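Local coordinates for SusD superfamily protein (Bacteroides vulgatus ATCC 8482, PDB 3JQ0) that probably binds nutrients, most likely glycans, at the outer membrane as a SusD-family protein, although its exact ligand is not established, at residues A[187-192]-A[207-212]; A[304-309]-A[322-327]; A[343-348]-A[354-359]; A[397-400]-A[405-408]. One frame throughout, in Å; residues are numbered along the deposited sequence.

Four contacts follow one another in series, none enclosing or crossing another, and each closes a local excursion of the chain. From the N terminus, contact 1 packs helix 182-199 against helix 204-217. Contact 2 then brings strand 320-326 back beside the loop 304-309, and contact 3 pins the neck of the loop that leads from strand 332-339 to strand 359-363. Contact 4 folds helix 403-406 and the residues after it against helix 396-401. Contact 1 lies across the chain's centre from contacts 2 and 3. Contacts 2 and 4 come nearest one another, about 8 Å between closest atoms, whereas the centres of contacts 1 and 2 are about 38 Å apart.

Contact 1 (A[187-192]-A[207-212]); sequences MLKGEA and YTIAKN
Gly190 and Ala210 show how small residues let two helices come close: their CA atoms are 4.0 Å apart, and the methyl of Ala210 lies 3.5 Å from the carbonyl oxygen of Gly190, with the glycine CA just behind it. Backbone thus meets methyl directly. Beside this meeting point, CE of Lys189 touches the CG2 branch of Ile209 at 3.8 Å, the two side chains crossing at about a right angle. Lys189 gets there by placing CG anti to its backbone N (chi1 -176°) and stretching out fully beyond it, so that aliphatic carbons do the packing while the ammonium continues past. That ammonium is held by a salt bridge to Glu164; a water bound to Ile209 O at 2.8 Å is only weakly linked to Lys189 NZ. Farther out, Ala210 also touches Tyr193 and Leu194, one turn further along the glycine's helix. The result is an antiparallel pair of consecutive helices, 182-199 and 204-217, in keeping with the TPR-like clan of the family. Leu188 faces helix 97-122, and Tyr207 and Lys211 lean on helix 364-377, which Met187 also reaches.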
loop_
_atom_site.group_PDB
_atom_site.type_symbol
_atom_site.label_atom_id
_atom_site.label_comp_id
_atom_site.label_asym_id
_atom_site.label_seq_id
_atom_site.Cartn_x
_atom_site.Cartn_y
_atom_site.Cartn_z
HETATM N N MSE A 187 11.854 7.584 1.263
HETATM C CA MSE A 187 10.407 7.463 1.398
HETATM C C MSE A 187 10.050 6.994 2.799
HETATM O O MSE A 187 9.168 7.559 3.463
HETATM C CB MSE A 187 9.847 6.466 0.371
HETATM C CG MSE A 187 9.639 7.001 -1.034
HETATM SE SE MSE A 187 8.395 8.475 -1.157
HETATM C CE MSE A 187 6.823 7.637 -0.533
ATOM N N LEU A 188 10.679 5.927 3.263
ATOM C CA LEU A 188 10.398 5.372 4.576
ATOM C C LEU A 188 10.732 6.405 5.655
ATOM O O LEU A 188 9.996 6.566 6.628
ATOM C CB LEU A 188 11.213 4.104 4.773
ATOM C CG LEU A 188 11.162 3.518 6.181
ATOM C CD1 LEU A 188 9.749 3.105 6.579
ATOM C CD2 LEU A 188 12.134 2.334 6.278
ATOM N N LYS A 189 11.829 7.116 5.480
ATOM C CA LYS A 189 12.210 8.181 6.429
ATOM C C LYS A 189 11.104 9.238 6.519
ATOM O O LYS A 189 10.717 9.670 7.610
ATOM C CB LYS A 189 13.529 8.788 5.993
ATOM C CG LYS A 189 14.061 9.839 6.980
ATOM C CD LYS A 189 15.420 10.364 6.591
ATOM C CE LYS A 189 16.009 11.292 7.618
ATOM N NZ LYS A 189 17.324 11.855 7.151
ATOM N N GLY A 190 10.591 9.668 5.374
ATOM C CA GLY A 190 9.513 10.636 5.386
ATOM C C GLY A 190 8.294 10.089 6.127
ATOM O O GLY A 190 7.684 10.797 6.963
ATOM N N GLU A 191 7.942 8.821 5.874
ATOM C CA GLU A 191 6.804 8.258 6.557
ATOM C C GLU A 191 7.030 8.186 8.060
ATOM O O GLU A 191 6.130 8.476 8.864
ATOM C CB GLU A 191 6.474 6.843 6.050
ATOM C CG GLU A 191 6.102 6.793 4.586
ATOM C CD GLU A 191 5.467 5.466 4.229
ATOM O OE1 GLU A 191 6.047 4.390 4.477
ATOM O OE2 GLU A 191 4.305 5.514 3.778
ATOM N N ALA A 192 8.214 7.758 8.461
ATOM C CA ALA A 192 8.517 7.554 9.873
ATOM C C ALA A 192 8.528 8.876 10.638
ATOM O O ALA A 192 7.998 8.956 11.761
ATOM C CB ALA A 192 9.872 6.857 10.039
ATOM N N TYR A 207 8.270 17.093 11.157
ATOM C CA TYR A 207 7.666 17.371 9.837
ATOM C C TYR A 207 8.687 17.944 8.872
ATOM O O TYR A 207 8.669 17.615 7.677
ATOM C CB TYR A 207 6.481 18.314 9.998
ATOM C CG TYR A 207 5.347 17.807 10.867
ATOM C CD1 TYR A 207 5.037 16.449 10.997
ATOM C CD2 TYR A 207 4.582 18.711 11.591
ATOM C CE1 TYR A 207 3.961 16.040 11.743
ATOM C CE2 TYR A 207 3.511 18.321 12.385
ATOM C CZ TYR A 207 3.209 16.972 12.435
ATOM O OH TYR A 207 2.134 16.494 13.167
ATOM N N THR A 208 9.600 18.781 9.366
ATOM C CA THR A 208 10.665 19.311 8.524
ATOM C C THR A 208 11.595 18.219 8.022
ATOM O O THR A 208 11.945 18.149 6.850
ATOM C CB THR A 208 11.447 20.425 9.260
ATOM O OG1 THR A 208 10.559 21.502 9.519
ATOM C CG2 THR A 208 12.662 20.872 8.495
ATOM N N ILE A 209 11.996 17.307 8.917
ATOM C CA ILE A 209 12.801 16.151 8.497
ATOM C C ILE A 209 12.067 15.338 7.435
ATOM O O ILE A 209 12.644 14.914 6.446
ATOM C CB ILE A 209 13.234 15.297 9.722
ATOM C CG1 ILE A 209 14.180 16.131 10.613
ATOM C CG2 ILE A 209 13.889 14.014 9.278
ATOM C CD1 ILE A 209 14.354 15.556 11.987
ATOM N N ALA A 210 10.794 15.089 7.680
ATOM C CA ALA A 210 9.993 14.344 6.717
ATOM C C ALA A 210 9.937 15.024 5.356
ATOM O O ALA A 210 10.134 14.374 4.319
ATOM C CB ALA A 210 8.561 14.126 7.264
ATOM N N LYS A 211 9.627 16.319 5.357
ATOM C CA LYS A 211 9.568 17.099 4.123
ATOM C C LYS A 211 10.866 16.949 3.350
ATOM O O LYS A 211 10.888 16.708 2.153
ATOM C CB LYS A 211 9.301 18.568 4.441
ATOM C CG LYS A 211 9.354 19.477 3.223
ATOM C CD LYS A 211 9.067 20.924 3.541
ATOM C CE LYS A 211 10.035 21.548 4.479
ATOM N NZ LYS A 211 10.001 23.045 4.487
ATOM N N ASN A 212 11.986 17.119 4.034
ATOM C CA ASN A 212 13.281 17.037 3.395
ATOM C C ASN A 212 13.579 15.651 2.821
ATOM O O ASN A 212 14.198 15.532 1.774
ATOM C CB ASN A 212 14.403 17.493 4.351
ATOM C CG ASN A 212 14.314 18.970 4.700
ATOM O OD1 ASN A 212 13.763 19.754 3.979
ATOM N ND2 ASN A 212 14.878 19.313 5.832
HETATM O O HOH W 1 15.414 14.484 6.169
#

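Contact 2 (A[304-309]-A[322-327]); sequences FYFKGF and AVYKKD
Tyr305 OH, hydrogen-bonded to O1 of a bound glycerol, belongs to the ring that receives the methyl of Ala322, and this pairing of a polar rim with an apolar face illustrates how one aromatic side chain can serve two surroundings. The methyl comes over the ring: Ala322 CB is 3.8 Å from the centroid of Tyr305 and only 20° off the ring normal, a CH-pi contact. It is displaced toward the hydroxyl end, where Tyr305 CZ approaches Ala322 CB to 3.6 Å. The backbone adds to the contact, since Ala322 N lies 3.7 Å from Tyr305 CE1. A chi1 of -177° swings the tyrosine ring away from its own amide and out toward the strand.

The next ring continues the packing. CD2 of Tyr305 sits 3.5 Å above the centre of the Phe306 ring, presenting a tyrosine edge to a phenylalanine face. At its edge Phe306 meets Tyr324 more loosely, the hydroxyl oxygen of Tyr324 standing 4.3 Å from Phe306 CZ. Both loop rings spring from a tight reversal with type I turn torsions at Tyr305 and Phe306, closed by a 3.0 Å bond from Lys307 N to Phe304 O.

Trp316 meets the Tyr305 ring, while Tyr334 of the partner strand packs on Tyr305 and Ala322 and stands edge-to-face with Phe306. Together they form an aromatic cluster at the base of the antiparallel beta hairpin 320-326/332-339; the glycerol is probably from the crystallisation liquor, though such molecules often mark pockets.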
loop_
_atom_site.group_PDB
_atom_site.type_symbol
_atom_site.label_atom_id
_atom_site.label_comp_id
_atom_site.label_asym_id
_atom_site.label_seq_id
_atom_site.Cartn_x
_atom_site.Cartn_y
_atom_site.Cartn_z
ATOM N N PHE A 304 -19.727 3.054 -3.248
ATOM C CA PHE A 304 -18.493 3.788 -3.468
ATOM C C PHE A 304 -18.222 4.042 -4.934
ATOM O O PHE A 304 -17.625 5.065 -5.273
ATOM C CB PHE A 304 -17.322 3.056 -2.824
ATOM C CG PHE A 304 -16.016 3.776 -2.958
ATOM C CD1 PHE A 304 -15.707 4.851 -2.160
ATOM C CD2 PHE A 304 -15.108 3.403 -3.952
ATOM C CE1 PHE A 304 -14.504 5.549 -2.334
ATOM C CE2 PHE A 304 -13.899 4.110 -4.112
ATOM C CZ PHE A 304 -13.615 5.146 -3.264
ATOM N N TYR A 305 -18.674 3.143 -5.814
ATOM C CA TYR A 305 -18.383 3.299 -7.223
ATOM C C TYR A 305 -18.840 4.647 -7.747
ATOM O O TYR A 305 -18.159 5.218 -8.586
ATOM C CB TYR A 305 -18.996 2.158 -8.066
ATOM C CG TYR A 305 -18.660 2.247 -9.531
ATOM C CD1 TYR A 305 -17.475 1.733 -10.013
ATOM C CD2 TYR A 305 -19.489 2.927 -10.414
ATOM C CE1 TYR A 305 -17.124 1.844 -11.342
ATOM C CE2 TYR A 305 -19.130 3.055 -11.750
ATOM C CZ TYR A 305 -17.944 2.541 -12.205
ATOM O OH TYR A 305 -17.579 2.686 -13.496
ATOM N N PHE A 306 -19.977 5.158 -7.257
ATOM C CA PHE A 306 -20.510 6.436 -7.711
ATOM C C PHE A 306 -20.180 7.618 -6.817
ATOM O O PHE A 306 -20.598 8.729 -7.132
ATOM C CB PHE A 306 -22.023 6.309 -7.996
ATOM C CG PHE A 306 -22.360 5.336 -9.089
ATOM C CD1 PHE A 306 -22.167 5.698 -10.400
ATOM C CD2 PHE A 306 -22.817 4.056 -8.792
ATOM C CE1 PHE A 306 -22.443 4.814 -11.435
ATOM C CE2 PHE A 306 -23.100 3.164 -9.828
ATOM C CZ PHE A 306 -22.934 3.547 -11.128
ATOM N N LYS A 307 -19.434 7.386 -5.754
ATOM C CA LYS A 307 -19.046 8.439 -4.829
ATOM C C LYS A 307 -17.531 8.570 -4.635
ATOM O O LYS A 307 -17.064 9.326 -3.811
ATOM C CB LYS A 307 -19.752 8.280 -3.483
ATOM C CG LYS A 307 -21.264 8.563 -3.533
ATOM C CD LYS A 307 -21.513 10.084 -3.732
ATOM C CE LYS A 307 -22.923 10.546 -3.550
ATOM N NZ LYS A 307 -23.099 11.938 -3.968
ATOM N N GLY A 308 -16.739 7.862 -5.433
ATOM C CA GLY A 308 -15.293 7.842 -5.283
ATOM C C GLY A 308 -14.565 8.896 -6.097
ATOM O O GLY A 308 -13.539 9.424 -5.669
ATOM N N PHE A 309 -15.071 9.142 -7.327
ATOM C CA PHE A 309 -14.309 9.853 -8.379
ATOM C C PHE A 309 -15.217 10.787 -9.130
ATOM O O PHE A 309 -16.366 10.448 -9.452
ATOM C CB PHE A 309 -13.739 8.822 -9.376
ATOM C CG PHE A 309 -12.824 7.815 -8.748
ATOM C CD1 PHE A 309 -13.363 6.651 -8.242
ATOM C CD2 PHE A 309 -11.456 8.001 -8.707
ATOM C CE1 PHE A 309 -12.541 5.665 -7.661
ATOM C CE2 PHE A 309 -10.633 7.027 -8.129
ATOM C CZ PHE A 309 -11.179 5.891 -7.614
ATOM N N ALA A 322 -17.744 -1.365 -13.034
ATOM C CA ALA A 322 -19.130 -1.623 -12.651
ATOM C C ALA A 322 -19.656 -2.800 -13.453
ATOM O O ALA A 322 -19.598 -2.799 -14.693
ATOM C CB ALA A 322 -19.982 -0.361 -12.914
ATOM N N VAL A 323 -20.266 -3.741 -12.757
ATOM C CA VAL A 323 -21.049 -4.780 -13.396
ATOM C C VAL A 323 -22.531 -4.595 -13.054
ATOM O O VAL A 323 -22.894 -4.022 -12.028
ATOM C CB VAL A 323 -20.540 -6.201 -13.057
ATOM C CG1 VAL A 323 -19.083 -6.385 -13.510
ATOM C CG2 VAL A 323 -20.696 -6.579 -11.585
ATOM N N TYR A 324 -23.329 -5.040 -13.992
ATOM C CA TYR A 324 -24.761 -4.873 -14.027
ATOM C C TYR A 324 -25.394 -6.244 -14.162
ATOM O O TYR A 324 -24.746 -7.268 -14.426
ATOM C CB TYR A 324 -25.169 -3.948 -15.218
ATOM C CG TYR A 324 -24.582 -2.574 -15.132
ATOM C CD1 TYR A 324 -23.235 -2.343 -15.423
ATOM C CD2 TYR A 324 -25.368 -1.490 -14.761
ATOM C CE1 TYR A 324 -22.685 -1.089 -15.316
ATOM C CE2 TYR A 324 -24.814 -0.225 -14.653
ATOM C CZ TYR A 324 -23.470 -0.030 -14.889
ATOM O OH TYR A 324 -22.901 1.238 -14.781
ATOM N N LYS A 325 -26.716 -6.293 -14.004
ATOM C CA LYS A 325 -27.481 -7.460 -14.444
ATOM C C LYS A 325 -28.693 -6.964 -15.231
ATOM O O LYS A 325 -29.304 -5.910 -14.914
ATOM C CB LYS A 325 -27.874 -8.372 -13.272
ATOM C CG LYS A 325 -26.703 -9.174 -12.697
ATOM C CD LYS A 325 -26.988 -9.806 -11.337
ATOM C CE LYS A 325 -28.028 -10.865 -11.344
ATOM N NZ LYS A 325 -28.332 -11.292 -9.893
ATOM N N LYS A 326 -29.041 -7.726 -16.252
ATOM C CA LYS A 326 -30.220 -7.441 -17.061
ATOM C C LYS A 326 -31.265 -8.478 -16.699
ATOM O O LYS A 326 -31.044 -9.688 -16.893
ATOM C CB LYS A 326 -29.877 -7.536 -18.532
ATOM C CG LYS A 326 -31.105 -7.174 -19.425
ATOM C CD LYS A 326 -30.691 -6.942 -20.853
ATOM C CE LYS A 326 -30.201 -8.150 -21.487
ATOM N NZ LYS A 326 -29.808 -7.891 -22.928
ATOM N N ASP A 327 -32.378 -8.066 -16.161
ATOM C CA ASP A 327 -33.410 -8.988 -15.742
ATOM C C ASP A 327 -34.206 -9.508 -16.936
ATOM O O ASP A 327 -34.000 -9.094 -18.080
ATOM C CB ASP A 327 -34.236 -8.379 -14.599
ATOM C CG ASP A 327 -35.029 -7.205 -14.983
ATOM O OD1 ASP A 327 -35.508 -7.126 -16.134
ATOM O OD2 ASP A 327 -35.248 -6.385 -14.051
#

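Contact 3 (A[343-348]-A[354-359]); sequences QGTMLE and SFLDDF
Asp357 receives the backbone N-H of Gly344 on the syn side of its OD2, at 2.7 Å and 30° out of the carboxylate plane. Its other oxygen, OD1, lies 3.0 Å from a water that accepts the N-H of Gln343, within hydrogen-bonding distance, so the carboxylate holds the Gly344 amide directly and approaches that of Gln343 through water. Next along the chain, Thr345 and Ser354 make a single antiparallel hydrogen-bonded bridge. Of its two bonds, Ser354 N to Thr345 O, 2.8 Å, is the straighter, with an N-H...O angle of 165°; Thr345 N to Ser354 O is 2.9 Å. Gly344, whose phi is positive at 59°, brings its CA within 3.2 Å of Ser354 O, a close CA-H...O contact beside the bridge.

Packing lies outside these bonds. Thr345 CG2 and Leu356 CD1 meet at 4.1 Å, the side chains crossing at a slant, and Leu347 lays CD1 3.6 Å from Ser354 OG. Phe355, the centre of an inverse gamma turn, sends its ring to Tyr261. The bridge thereby gathers the neck of the loop between strand 332-339 and strand 359-363, the latter pairing antiparallel with strand 243-247.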
loop_
_atom_site.group_PDB
_atom_site.type_symbol
_atom_site.label_atom_id
_atom_site.label_comp_id
_atom_site.label_asym_id
_atom_site.label_seq_id
_atom_site.Cartn_x
_atom_site.Cartn_y
_atom_site.Cartn_z
ATOM N N GLN A 343 -4.428 -5.784 -13.830
ATOM C CA GLN A 343 -4.985 -6.528 -14.932
ATOM C C GLN A 343 -4.196 -7.746 -15.337
ATOM O O GLN A 343 -4.677 -8.583 -16.126
ATOM C CB GLN A 343 -5.182 -5.611 -16.136
ATOM C CG GLN A 343 -6.252 -4.557 -15.958
ATOM C CD GLN A 343 -7.649 -5.136 -16.102
ATOM O OE1 GLN A 343 -7.949 -5.905 -17.033
ATOM N NE2 GLN A 343 -8.524 -4.739 -15.200
ATOM N N GLY A 344 -2.985 -7.899 -14.825
ATOM C CA GLY A 344 -2.205 -9.081 -15.152
ATOM C C GLY A 344 -1.954 -9.217 -16.658
ATOM O O GLY A 344 -1.755 -8.234 -17.381
ATOM N N THR A 345 -1.875 -10.466 -17.088
ATOM C CA THR A 345 -1.522 -10.804 -18.451
ATOM C C THR A 345 -2.245 -12.058 -18.853
ATOM O O THR A 345 -2.660 -12.853 -18.026
ATOM C CB THR A 345 0.028 -10.958 -18.578
ATOM O OG1 THR A 345 0.393 -10.971 -19.945
ATOM C CG2 THR A 345 0.538 -12.194 -17.867
HETATM N N MSE A 346 -2.337 -12.253 -20.161
HETATM C CA MSE A 346 -2.928 -13.439 -20.695
HETATM C C MSE A 346 -1.858 -14.231 -21.375
HETATM O O MSE A 346 -1.320 -13.790 -22.396
HETATM C CB MSE A 346 -3.906 -13.102 -21.793
HETATM C CG MSE A 346 -5.154 -13.057 -21.377
HETATM SE SE MSE A 346 -6.040 -14.580 -20.484
HETATM C CE MSE A 346 -5.405 -16.331 -21.140
ATOM N N LEU A 347 -1.507 -15.367 -20.799
ATOM C CA LEU A 347 -0.524 -16.226 -21.379
ATOM C C LEU A 347 -1.120 -16.993 -22.572
ATOM O O LEU A 347 -2.239 -17.482 -22.533
ATOM C CB LEU A 347 0.016 -17.153 -20.291
ATOM C CG LEU A 347 0.594 -16.465 -19.059
ATOM C CD1 LEU A 347 0.979 -17.477 -17.986
ATOM C CD2 LEU A 347 1.766 -15.573 -19.415
ATOM N N GLU A 348 -0.348 -17.076 -23.658
ATOM C CA GLU A 348 -0.722 -17.868 -24.838
ATOM C C GLU A 348 -1.082 -19.305 -24.418
ATOM O O GLU A 348 -0.406 -19.902 -23.590
ATOM C CB GLU A 348 0.422 -17.809 -25.880
ATOM C CG GLU A 348 0.498 -16.394 -26.553
ATOM C CD GLU A 348 1.864 -15.965 -27.186
ATOM O OE1 GLU A 348 2.601 -16.784 -27.817
ATOM O OE2 GLU A 348 2.160 -14.757 -27.083
ATOM N N SER A 354 -3.754 -14.213 -15.779
ATOM C CA SER A 354 -2.692 -14.490 -14.829
ATOM C C SER A 354 -2.290 -13.203 -14.120
ATOM O O SER A 354 -1.845 -12.241 -14.763
ATOM C CB SER A 354 -1.494 -15.098 -15.557
ATOM O OG SER A 354 -1.844 -16.373 -16.127
ATOM N N PHE A 355 -2.436 -13.179 -12.802
ATOM C CA PHE A 355 -2.165 -11.978 -11.992
ATOM C C PHE A 355 -0.710 -11.912 -11.598
ATOM O O PHE A 355 -0.318 -12.238 -10.461
ATOM C CB PHE A 355 -3.160 -11.928 -10.823
ATOM C CG PHE A 355 -4.560 -11.704 -11.314
ATOM C CD1 PHE A 355 -4.974 -10.442 -11.698
ATOM C CD2 PHE A 355 -5.446 -12.744 -11.487
ATOM C CE1 PHE A 355 -6.234 -10.191 -12.189
ATOM C CE2 PHE A 355 -6.766 -12.507 -11.961
ATOM C CZ PHE A 355 -7.125 -11.225 -12.325
ATOM N N LEU A 356 0.068 -11.477 -12.588
ATOM C CA LEU A 356 1.532 -11.456 -12.525
ATOM C C LEU A 356 2.099 -10.052 -12.539
ATOM O O LEU A 356 3.284 -9.873 -12.794
ATOM C CB LEU A 356 2.090 -12.289 -13.673
ATOM C CG LEU A 356 1.682 -13.758 -13.668
ATOM C CD1 LEU A 356 2.255 -14.465 -14.957
ATOM C CD2 LEU A 356 2.144 -14.484 -12.437
ATOM N N ASP A 357 1.260 -9.052 -12.235
ATOM C CA ASP A 357 1.748 -7.690 -12.135
ATOM C C ASP A 357 2.728 -7.553 -10.986
ATOM O O ASP A 357 2.627 -8.259 -9.978
ATOM C CB ASP A 357 0.606 -6.710 -11.845
ATOM C CG ASP A 357 -0.329 -6.572 -12.998
ATOM O OD1 ASP A 357 0.117 -6.140 -14.076
ATOM O OD2 ASP A 357 -1.535 -6.860 -12.785
ATOM N N ASP A 358 3.657 -6.607 -11.128
ATOM C CA ASP A 358 4.412 -6.166 -9.974
ATOM C C ASP A 358 3.495 -5.438 -8.989
ATOM O O ASP A 358 2.479 -4.884 -9.393
ATOM C CB ASP A 358 5.543 -5.198 -10.386
ATOM C CG ASP A 358 6.696 -5.875 -11.112
ATOM O OD1 ASP A 358 6.717 -7.127 -11.219
ATOM O OD2 ASP A 358 7.583 -5.097 -11.550
ATOM N N PHE A 359 3.821 -5.464 -7.706
ATOM C CA PHE A 359 3.037 -4.784 -6.689
ATOM C C PHE A 359 3.799 -3.586 -6.164
ATOM O O PHE A 359 4.811 -3.737 -5.482
ATOM C CB PHE A 359 2.682 -5.689 -5.527
ATOM C CG PHE A 359 1.823 -5.028 -4.502
ATOM C CD1 PHE A 359 0.600 -4.484 -4.874
ATOM C CD2 PHE A 359 2.216 -4.891 -3.203
ATOM C CE1 PHE A 359 -0.221 -3.894 -3.963
ATOM C CE2 PHE A 359 1.368 -4.284 -2.274
ATOM C CZ PHE A 359 0.148 -3.772 -2.670
HETATM O O HOH W 2 -2.128 -4.185 -14.709
HETATM O O HOH W 3 -1.410 -5.559 -17.037
#

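Contact 4 (A[397-400]-A[405-408]); sequences KYFN and EIAY
Phe399 and Ala407 bring the backbones nearest, 7.1 Å between their CA atoms, with Phe399 inside a helix and Ala407 the first residue to leave helical geometry after the next one. The motif is a pair of very short successive helices, 396-401 and 403-406, separated by His402 alone and lying within the RagB/SusD family region. It exemplifies how a tight connection can be filled by side chains without direct polar bonds between its two sides.

Ile406 is the wedge. Its CG1 stands between the backbone N and the carbonyl carbon (chi1 51°), which directs this branch at the neighbouring helix, where it is shared by two rings: CG1 comes to the edge of Tyr398, 4.3 Å from CE1, and CD1 continues to Phe399 CD1 at 3.8 Å.

A water completes the polar rim, lying 2.7 Å from Tyr398 OH and donating to Glu405 OE1 in the conformer described here; a second glutamate conformer makes this bridge provisional. His402 stacks on Tyr398 and, in this conformer, is hydrogen-bonded through ND1 to Glu405 OE2. Beyond, helix 383-394 supplies Tyr394 against Ile406 and Glu391 against Phe399. At the Ala407 end of the contact the Phe399 ring reaches past the last helical residue, and its CZ rests 3.7 Å from Ala407 CB.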
loop_
_atom_site.group_PDB
_atom_site.type_symbol
_atom_site.label_atom_id
_atom_site.label_comp_id
_atom_site.label_asym_id
_atom_site.label_seq_id
_atom_site.Cartn_x
_atom_site.Cartn_y
_atom_site.Cartn_z
ATOM N N LYS A 397 -5.149 17.732 -21.017
ATOM C CA LYS A 397 -6.136 18.416 -21.822
ATOM C C LYS A 397 -7.397 18.745 -21.001
ATOM O O LYS A 397 -7.839 19.901 -20.933
ATOM C CB LYS A 397 -6.493 17.600 -23.070
ATOM C CG LYS A 397 -7.445 18.299 -24.003
ATOM C CD LYS A 397 -7.825 17.451 -25.205
ATOM C CE LYS A 397 -8.800 18.130 -26.151
ATOM N NZ LYS A 397 -7.894 18.983 -26.955
ATOM N N TYR A 398 -7.987 17.742 -20.392
ATOM C CA TYR A 398 -9.178 17.938 -19.614
ATOM C C TYR A 398 -8.893 18.772 -18.392
ATOM O O TYR A 398 -9.665 19.660 -18.040
ATOM C CB TYR A 398 -9.759 16.586 -19.220
ATOM C CG TYR A 398 -11.082 16.682 -18.536
ATOM C CD1 TYR A 398 -11.180 16.887 -17.172
ATOM C CD2 TYR A 398 -12.259 16.602 -19.259
ATOM C CE1 TYR A 398 -12.428 17.030 -16.555
ATOM C CE2 TYR A 398 -13.510 16.711 -18.659
ATOM C CZ TYR A 398 -13.587 16.926 -17.316
ATOM O OH TYR A 398 -14.817 17.056 -16.727
ATOM N N PHE A 399 -7.792 18.518 -17.715
ATOM C CA PHE A 399 -7.443 19.261 -16.497
ATOM C C PHE A 399 -7.392 20.759 -16.810
ATOM O O PHE A 399 -7.979 21.570 -16.088
ATOM C CB PHE A 399 -6.117 18.755 -15.977
ATOM C CG PHE A 399 -5.678 19.417 -14.708
ATOM C CD1 PHE A 399 -6.140 18.989 -13.501
ATOM C CD2 PHE A 399 -4.790 20.489 -14.753
ATOM C CE1 PHE A 399 -5.738 19.670 -12.290
ATOM C CE2 PHE A 399 -4.367 21.155 -13.603
ATOM C CZ PHE A 399 -4.806 20.720 -12.403
ATOM N N ASN A 400 -6.690 21.118 -17.863
ATOM C CA ASN A 400 -6.514 22.535 -18.206
ATOM C C ASN A 400 -7.793 23.226 -18.604
ATOM O O ASN A 400 -7.863 24.442 -18.484
ATOM C CB ASN A 400 -5.439 22.679 -19.287
ATOM C CG ASN A 400 -4.012 22.421 -18.744
ATOM O OD1 ASN A 400 -3.769 22.524 -17.547
ATOM N ND2 ASN A 400 -3.069 22.039 -19.641
ATOM N N GLU A 405 -13.322 23.480 -11.806
ATOM C CA GLU A 405 -14.146 22.382 -11.291
ATOM C C GLU A 405 -13.340 21.350 -10.487
ATOM O O GLU A 405 -13.815 20.850 -9.479
ATOM C CB GLU A 405 -14.858 21.634 -12.429
ATOM C CG GLU A 405 -15.836 22.437 -13.271
ATOM C CD GLU A 405 -16.092 21.752 -14.596
ATOM O OE1 GLU A 405 -16.484 20.571 -14.624
ATOM O OE2 GLU A 405 -15.775 22.369 -15.616
ATOM N N ILE A 406 -12.144 20.986 -10.978
ATOM C CA ILE A 406 -11.459 19.819 -10.452
ATOM C C ILE A 406 -10.016 20.054 -10.038
ATOM O O ILE A 406 -9.439 19.178 -9.371
ATOM C CB ILE A 406 -11.643 18.551 -11.342
ATOM C CG1 ILE A 406 -11.327 18.763 -12.796
ATOM C CG2 ILE A 406 -13.063 17.980 -11.139
ATOM C CD1 ILE A 406 -9.951 19.105 -13.116
ATOM N N ALA A 407 -9.390 21.197 -10.359
ATOM C CA ALA A 407 -8.076 21.484 -9.802
ATOM C C ALA A 407 -8.246 21.859 -8.339
ATOM O O ALA A 407 -9.265 22.398 -7.931
ATOM C CB ALA A 407 -7.359 22.620 -10.541
ATOM N N TYR A 408 -7.241 21.550 -7.524
ATOM C CA TYR A 408 -7.232 22.017 -6.137
ATOM C C TYR A 408 -7.092 23.534 -6.147
ATOM O O TYR A 408 -6.227 24.036 -6.856
ATOM C CB TYR A 408 -6.049 21.367 -5.401
ATOM C CG TYR A 408 -5.927 21.784 -3.949
ATOM C CD1 TYR A 408 -6.741 21.211 -2.981
ATOM C CD2 TYR A 408 -5.028 22.758 -3.552
ATOM C CE1 TYR A 408 -6.666 21.618 -1.656
ATOM C CE2 TYR A 408 -4.953 23.172 -2.234
ATOM C CZ TYR A 408 -5.785 22.614 -1.287
ATOM O OH TYR A 408 -5.741 22.997 0.013
HETATM O O HOH W 4 -14.824 18.493 -14.385
#